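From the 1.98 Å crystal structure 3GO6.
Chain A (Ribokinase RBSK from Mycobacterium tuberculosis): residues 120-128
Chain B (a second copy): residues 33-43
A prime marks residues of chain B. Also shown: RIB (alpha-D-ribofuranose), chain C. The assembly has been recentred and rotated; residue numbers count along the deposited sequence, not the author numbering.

Chain A 120-128: AENTVLVAP
Chain B (33-43) TFVVDALPRPG

The contact between these two copies of ribokinase illustrates how one face of a strand can be covered largely by apolar packing and pinned by a single backbone hydrogen bond at one end. Residues 122-127 of chain A are extended, with phi from -140° to -103° and psi from 104° to 154°. Chain B runs against them in the opposite direction: its strand residue Phe34′ lies nearest Ala127 (CA-CA 7.5 Å), and its later loop closes to Pro42′ beside Thr123 (CA-CA 5.2 Å). Together the stretches bury 526 Å².

Alternation along the strand sorts its side chains. Leu125 and Ala127 point toward chain B, whereas Val124 and Val126, both t, point away; Val124 CG1 lies 3.5 Å and Val126 CG2 3.7 Å from C1 of the bound ribofuranose.

Leu125 (chi1 t, chi2 p), buried, is the hub. Its CD2 sits over one face of the Phe34′ ring, 4.0 Å from the centroid and 26° off the normal, a CH-pi contact, while CD1 meets Val36′ CG1 at 3.4 Å. Phe34′ (phi -105°, psi 131°; chi1 m, chi2 -100°) also brings CE1 to 3.7 Å from Ala127 CB, which meets the ring obliquely. Val36′ (-135°, 167°) adopts m, adding a branched apolar surface.

Further along, Pro40′ (-67°, 143°) points toward chain A and supplies a rigid apolar ring, CG 3.7 Å from Thr123 CB and CB 3.6 Å from Val124 O. Buried Thr123, with chi1 p, adds its methyl to the packing, CG2 lying 3.5 Å from Arg41′ O.

At the far end, Gly43′ N donates to Asn122 O (2.7 Å, 166°). Gly43′ has phi 79° and psi 0°, a conformation that favours glycine. Glu121 (t, p, chi3 99°) folds back so that OE2 accepts from Asn122 N at 2.9 Å, while its CG packs 3.5 Å from CB of Pro42′ (-51°, 131°).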

# COMPACT_ATOMS: atom_id res chain seq x y z
N ALA A 120 -12.31 14.22 -0.53
CA ALA A 120 -11.54 14.09 -1.79
C ALA A 120 -10.08 14.58 -1.70
O ALA A 120 -9.37 14.60 -2.70
CB ALA A 120 -12.26 14.75 -2.98
N GLU A 121 -9.65 14.97 -0.50
CA GLU A 121 -8.25 15.29 -0.26
C GLU A 121 -7.41 14.01 -0.35
O GLU A 121 -7.95 12.92 -0.17
CB GLU A 121 -8.06 15.96 1.10
CG GLU A 121 -6.61 16.39 1.42
CD GLU A 121 -6.03 17.41 0.43
OE1 GLU A 121 -6.03 18.62 0.77
OE2 GLU A 121 -5.57 17.02 -0.68
N ASN A 122 -6.12 14.14 -0.62
CA ASN A 122 -5.25 12.97 -0.81
C ASN A 122 -3.87 13.18 -0.17
O ASN A 122 -3.44 14.32 0.02
CB ASN A 122 -5.10 12.66 -2.31
CG ASN A 122 -4.13 13.60 -3.04
OD1 ASN A 122 -2.93 13.32 -3.10
ND2 ASN A 122 -4.64 14.70 -3.59
N THR A 123 -3.22 12.08 0.19
CA THR A 123 -1.80 12.09 0.56
C THR A 123 -1.08 11.12 -0.35
O THR A 123 -1.69 10.15 -0.84
CB THR A 123 -1.52 11.65 2.03
OG1 THR A 123 -1.88 10.27 2.23
CG2 THR A 123 -2.26 12.55 3.05
N VAL A 124 0.20 11.38 -0.58
CA VAL A 124 1.00 10.51 -1.46
C VAL A 124 2.31 10.16 -0.76
O VAL A 124 3.00 11.06 -0.24
CB VAL A 124 1.26 11.19 -2.83
CG1 VAL A 124 2.25 10.35 -3.72
CG2 VAL A 124 -0.03 11.43 -3.59
N LEU A 125 2.64 8.86 -0.73
CA LEU A 125 3.89 8.38 -0.17
C LEU A 125 4.57 7.50 -1.21
O LEU A 125 3.95 6.55 -1.72
CB LEU A 125 3.60 7.51 1.07
CG LEU A 125 4.76 6.76 1.72
CD1 LEU A 125 5.81 7.71 2.23
CD2 LEU A 125 4.27 5.82 2.84
N VAL A 126 5.84 7.77 -1.49
CA VAL A 126 6.53 7.14 -2.64
C VAL A 126 7.80 6.44 -2.18
O VAL A 126 8.63 7.04 -1.50
CB VAL A 126 6.93 8.19 -3.72
CG1 VAL A 126 7.65 7.50 -4.90
CG2 VAL A 126 5.70 8.98 -4.21
N ALA A 127 7.94 5.17 -2.55
CA ALA A 127 9.23 4.51 -2.42
C ALA A 127 9.75 4.50 -3.85
O ALA A 127 9.26 3.74 -4.70
CB ALA A 127 9.04 3.11 -1.90
N PRO A 128 10.71 5.39 -4.16
CA PRO A 128 11.05 5.62 -5.55
C PRO A 128 11.64 4.43 -6.32
O PRO A 128 11.52 4.40 -7.54
CB PRO A 128 12.03 6.81 -5.51
CG PRO A 128 12.59 6.79 -4.16
CD PRO A 128 11.50 6.25 -3.26
N THR B 33 6.17 -2.30 4.33
CA THR B 33 6.68 -1.46 5.41
C THR B 33 7.53 -0.34 4.85
O THR B 33 8.58 -0.59 4.25
CB THR B 33 7.46 -2.30 6.45
OG1 THR B 33 6.58 -3.30 6.97
CG2 THR B 33 7.98 -1.43 7.62
N PHE B 34 7.06 0.90 5.04
CA PHE B 34 7.74 2.10 4.57
C PHE B 34 8.39 2.79 5.78
O PHE B 34 7.72 3.01 6.80
CB PHE B 34 6.73 3.09 3.96
CG PHE B 34 6.11 2.64 2.65
CD1 PHE B 34 6.59 3.13 1.44
CD2 PHE B 34 5.01 1.78 2.64
CE1 PHE B 34 6.00 2.74 0.22
CE2 PHE B 34 4.41 1.37 1.43
CZ PHE B 34 4.90 1.86 0.22
N VAL B 35 9.66 3.15 5.67
CA VAL B 35 10.30 3.99 6.70
C VAL B 35 10.30 5.43 6.19
O VAL B 35 10.77 5.68 5.07
CB VAL B 35 11.75 3.52 7.00
CG1 VAL B 35 12.48 4.52 7.94
CG2 VAL B 35 11.72 2.11 7.61
N VAL B 36 9.75 6.35 6.99
CA VAL B 36 9.68 7.77 6.61
C VAL B 36 10.11 8.68 7.78
O VAL B 36 10.20 8.22 8.92
CB VAL B 36 8.25 8.22 6.20
CG1 VAL B 36 7.65 7.31 5.11
CG2 VAL B 36 7.32 8.26 7.41
N ASP B 37 10.34 9.95 7.50
CA ASP B 37 10.52 10.93 8.58
C ASP B 37 9.17 11.18 9.23
O ASP B 37 8.97 10.89 10.42
CB ASP B 37 11.12 12.23 8.05
CG ASP B 37 11.41 13.24 9.17
OD1 ASP B 37 12.09 12.86 10.16
OD2 ASP B 37 10.96 14.41 9.07
N ALA B 38 8.21 11.65 8.42
CA ALA B 38 6.85 11.90 8.88
C ALA B 38 5.85 11.45 7.83
O ALA B 38 6.15 11.42 6.63
CB ALA B 38 6.66 13.39 9.21
N LEU B 39 4.65 11.10 8.29
CA LEU B 39 3.53 10.85 7.40
C LEU B 39 3.28 12.07 6.50
O LEU B 39 3.49 13.20 6.93
CB LEU B 39 2.25 10.55 8.19
CG LEU B 39 2.05 9.17 8.82
CD1 LEU B 39 0.81 9.22 9.70
CD2 LEU B 39 1.90 8.05 7.77
N PRO B 40 2.86 11.84 5.24
CA PRO B 40 2.53 12.97 4.38
C PRO B 40 1.31 13.69 4.92
O PRO B 40 0.39 13.05 5.44
CB PRO B 40 2.19 12.31 3.04
CG PRO B 40 1.78 10.91 3.42
CD PRO B 40 2.69 10.55 4.55
N ARG B 41 1.32 15.01 4.80
CA ARG B 41 0.17 15.83 5.16
C ARG B 41 -0.79 15.87 3.97
O ARG B 41 -0.41 15.50 2.85
CB ARG B 41 0.67 17.22 5.53
CG ARG B 41 1.42 17.23 6.85
CD ARG B 41 2.17 18.52 7.04
NE ARG B 41 3.41 18.51 6.28
CZ ARG B 41 4.45 19.32 6.50
NH1 ARG B 41 4.39 20.22 7.48
NH2 ARG B 41 5.53 19.22 5.75
N PRO B 42 -2.05 16.31 4.19
CA PRO B 42 -2.99 16.45 3.08
C PRO B 42 -2.39 17.26 1.94
O PRO B 42 -1.80 18.31 2.18
CB PRO B 42 -4.18 17.18 3.74
CG PRO B 42 -4.13 16.73 5.16
CD PRO B 42 -2.67 16.67 5.49
N GLY B 43 -2.48 16.74 0.72
CA GLY B 43 -1.97 17.44 -0.45
C GLY B 43 -0.47 17.36 -0.67
O GLY B 43 0.06 17.92 -1.63
O5 RIB C . 0.87 13.13 -8.18
C5 RIB C . 0.44 11.78 -7.90
C4 RIB C . 1.60 10.81 -8.20
O4 RIB C . 2.61 11.00 -7.20
C3 RIB C . 1.21 9.35 -8.09
O3 RIB C . 0.90 8.71 -9.35
C2 RIB C . 2.39 8.71 -7.37
O2 RIB C . 3.01 7.69 -8.17
C1 RIB C . 3.36 9.82 -7.00
O1 RIB C . 4.49 9.86 -7.89